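Local coordinates for KLLA0F20702p (PDB 5Y5A), which is the yeast telomerase subunit Est1, which binds the telomere protein Cdc13 and so probably recruits telomerase to chromosome ends, at residues F397-F402 and M430-S435. Residues are numbered along the deposited sequence; the frame is centred on the assembly and turned at random.
Sequences FIFKFF and MCWIKS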
loop_
_atom_site.group_PDB
_atom_site.type_symbol
_atom_site.label_atom_id
_atom_site.label_comp_id
_atom_site.label_asym_id
_atom_site.label_seq_id
_atom_site.Cartn_x
_atom_site.Cartn_y
_atom_site.Cartn_z
ATOM N N PHE A 397 12.913 13.269 -13.073
ATOM C CA PHE A 397 11.803 13.922 -12.386
ATOM C C PHE A 397 11.699 13.412 -10.958
ATOM O O PHE A 397 11.455 14.175 -10.029
ATOM C CB PHE A 397 10.466 13.689 -13.113
ATOM C CG PHE A 397 9.272 14.096 -12.295
ATOM C CD1 PHE A 397 9.011 15.441 -12.052
ATOM C CD2 PHE A 397 8.435 13.140 -11.739
ATOM C CE1 PHE A 397 7.919 15.832 -11.272
ATOM C CE2 PHE A 397 7.345 13.513 -10.962
ATOM C CZ PHE A 397 7.083 14.866 -10.724
ATOM N N ILE A 398 11.869 12.107 -10.792
ATOM C CA ILE A 398 11.779 11.515 -9.466
ATOM C C ILE A 398 12.842 12.114 -8.547
ATOM O O ILE A 398 12.553 12.496 -7.409
ATOM C CB ILE A 398 11.905 9.981 -9.537
ATOM C CG1 ILE A 398 10.672 9.415 -10.249
ATOM C CG2 ILE A 398 12.025 9.378 -8.148
ATOM C CD1 ILE A 398 10.637 7.932 -10.353
ATOM N N PHE A 399 14.070 12.240 -9.044
ATOM C CA PHE A 399 15.128 12.776 -8.192
ATOM C C PHE A 399 14.990 14.285 -8.007
ATOM O O PHE A 399 15.438 14.834 -7.007
ATOM C CB PHE A 399 16.499 12.389 -8.747
ATOM C CG PHE A 399 16.943 11.033 -8.286
ATOM C CD1 PHE A 399 16.485 9.889 -8.918
ATOM C CD2 PHE A 399 17.744 10.898 -7.165
ATOM C CE1 PHE A 399 16.868 8.628 -8.477
ATOM C CE2 PHE A 399 18.125 9.637 -6.713
ATOM C CZ PHE A 399 17.691 8.505 -7.374
ATOM N N LYS A 400 14.332 14.943 -8.952
ATOM C CA LYS A 400 13.960 16.335 -8.774
ATOM C C LYS A 400 13.036 16.461 -7.555
ATOM O O LYS A 400 13.197 17.357 -6.725
ATOM C CB LYS A 400 13.278 16.873 -10.033
ATOM C CG LYS A 400 12.914 18.338 -9.947
ATOM C CD LYS A 400 12.311 18.843 -11.243
ATOM C CE LYS A 400 11.995 20.329 -11.134
ATOM N NZ LYS A 400 11.490 20.900 -12.412
ATOM N N PHE A 401 12.076 15.541 -7.457
ATOM C CA PHE A 401 11.142 15.486 -6.330
ATOM C C PHE A 401 11.874 15.235 -5.012
ATOM O O PHE A 401 11.590 15.884 -4.001
ATOM C CB PHE A 401 10.099 14.390 -6.566
ATOM C CG PHE A 401 8.966 14.404 -5.584
ATOM C CD1 PHE A 401 7.850 15.195 -5.808
ATOM C CD2 PHE A 401 9.009 13.614 -4.446
ATOM C CE1 PHE A 401 6.793 15.203 -4.912
ATOM C CE2 PHE A 401 7.954 13.621 -3.539
ATOM C CZ PHE A 401 6.851 14.414 -3.773
ATOM N N PHE A 402 12.811 14.284 -5.041
ATOM C CA PHE A 402 13.691 13.993 -3.905
ATOM C C PHE A 402 14.412 15.243 -3.405
ATOM O O PHE A 402 14.319 15.598 -2.234
ATOM C CB PHE A 402 14.751 12.945 -4.277
ATOM C CG PHE A 402 14.230 11.538 -4.389
ATOM C CD1 PHE A 402 12.874 11.265 -4.328
ATOM C CD2 PHE A 402 15.116 10.480 -4.559
ATOM C CE1 PHE A 402 12.413 9.973 -4.432
ATOM C CE2 PHE A 402 14.660 9.185 -4.666
ATOM C CZ PHE A 402 13.301 8.930 -4.602
ATOM N N MET A 430 17.004 6.209 0.552
ATOM C CA MET A 430 18.255 5.473 0.586
ATOM C C MET A 430 18.036 3.974 0.452
ATOM O O MET A 430 18.794 3.290 -0.227
ATOM C CB MET A 430 19.016 5.777 1.874
ATOM C CG MET A 430 19.297 7.252 2.062
ATOM S SD MET A 430 20.028 7.989 0.587
ATOM C CE MET A 430 21.535 7.047 0.505
ATOM N N CYS A 431 17.001 3.466 1.100
ATOM C CA CYS A 431 16.709 2.042 1.017
ATOM C C CYS A 431 16.295 1.657 -0.394
ATOM O O CYS A 431 16.642 0.576 -0.881
ATOM C CB CYS A 431 15.622 1.658 2.013
ATOM S SG CYS A 431 16.233 1.564 3.696
ATOM N N TRP A 432 15.561 2.542 -1.056
ATOM C CA TRP A 432 15.195 2.309 -2.447
ATOM C C TRP A 432 16.437 2.306 -3.322
ATOM O O TRP A 432 16.660 1.383 -4.115
ATOM C CB TRP A 432 14.220 3.376 -2.945
ATOM C CG TRP A 432 13.830 3.190 -4.384
ATOM C CD1 TRP A 432 13.320 2.055 -4.959
ATOM C CD2 TRP A 432 13.893 4.171 -5.426
ATOM N NE1 TRP A 432 13.068 2.271 -6.296
ATOM C CE2 TRP A 432 13.400 3.565 -6.605
ATOM C CE3 TRP A 432 14.310 5.506 -5.477
ATOM C CZ2 TRP A 432 13.325 4.247 -7.820
ATOM C CZ3 TRP A 432 14.223 6.185 -6.684
ATOM C CH2 TRP A 432 13.741 5.551 -7.838
ATOM N N ILE A 433 17.243 3.351 -3.162
ATOM C CA ILE A 433 18.423 3.547 -3.990
ATOM C C ILE A 433 19.392 2.368 -3.885
ATOM O O ILE A 433 19.900 1.904 -4.904
ATOM C CB ILE A 433 19.118 4.870 -3.625
ATOM C CG1 ILE A 433 18.250 6.045 -4.095
ATOM C CG2 ILE A 433 20.497 4.963 -4.254
ATOM C CD1 ILE A 433 18.747 7.403 -3.667
ATOM N N LYS A 434 19.612 1.849 -2.675
ATOM C CA LYS A 434 20.527 0.723 -2.489
ATOM C C LYS A 434 19.989 -0.595 -3.057
ATOM O O LYS A 434 20.720 -1.587 -3.124
ATOM C CB LYS A 434 20.842 0.524 -1.006
ATOM C CG LYS A 434 19.993 -0.533 -0.336
ATOM C CD LYS A 434 20.265 -0.610 1.157
ATOM C CE LYS A 434 21.091 -1.833 1.498
ATOM N NZ LYS A 434 21.358 -1.911 2.960
ATOM N N SER A 435 18.723 -0.607 -3.455
ATOM C CA SER A 435 18.057 -1.840 -3.872
ATOM C C SER A 435 18.138 -2.111 -5.368
ATOM O O SER A 435 17.817 -3.203 -5.812
ATOM C CB SER A 435 16.575 -1.814 -3.469
ATOM O OG SER A 435 16.412 -1.842 -2.063
#
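The rings of Phe402 and Trp432 meet rim to rim, neither lying over the face of the other, with their planes 82° apart. CE2 and CZ of Phe402 both reach Trp432 CZ3, each at 3.6 Å, and Trp432 CE3 lies in plane at the phenylalanine's edge. The Phe399 ring has CD2 of Phe402, its neighbour on the same helix, over one face near the rim. At its edge comes Ile433 CD1, 3.8 Å from Phe399 CE2, while Phe399 CE1 approaches Trp432 CZ3. Ile398 adds its CG2, 4.1 Å from the same Trp432 CZ3. Three side chains thus converge on CZ3 of the indole's six-membered ring, while NE1, on the five-membered ring, is hydrogen-bonded to His373. Trp432 CG stands anti to its backbone N (chi1 179°), which sets the root of the indole toward helix 385-410. An alanine in place of Phe399 would probably open a gap beside Ile433 CD1 and Trp432 CZ3 and leave Phe402 CD2 without the ring it rests on. Within the all-helical Est1 DNA/RNA-binding region, a family of the TPR clan, this apolar side-chain packing joins helix 385-410 to helix 421-433, with Phe372 and Leu365 of helix 339-379 touching Ile398 and Phe402, and Val439 and Ala443 of helix 437-444 against Phe399.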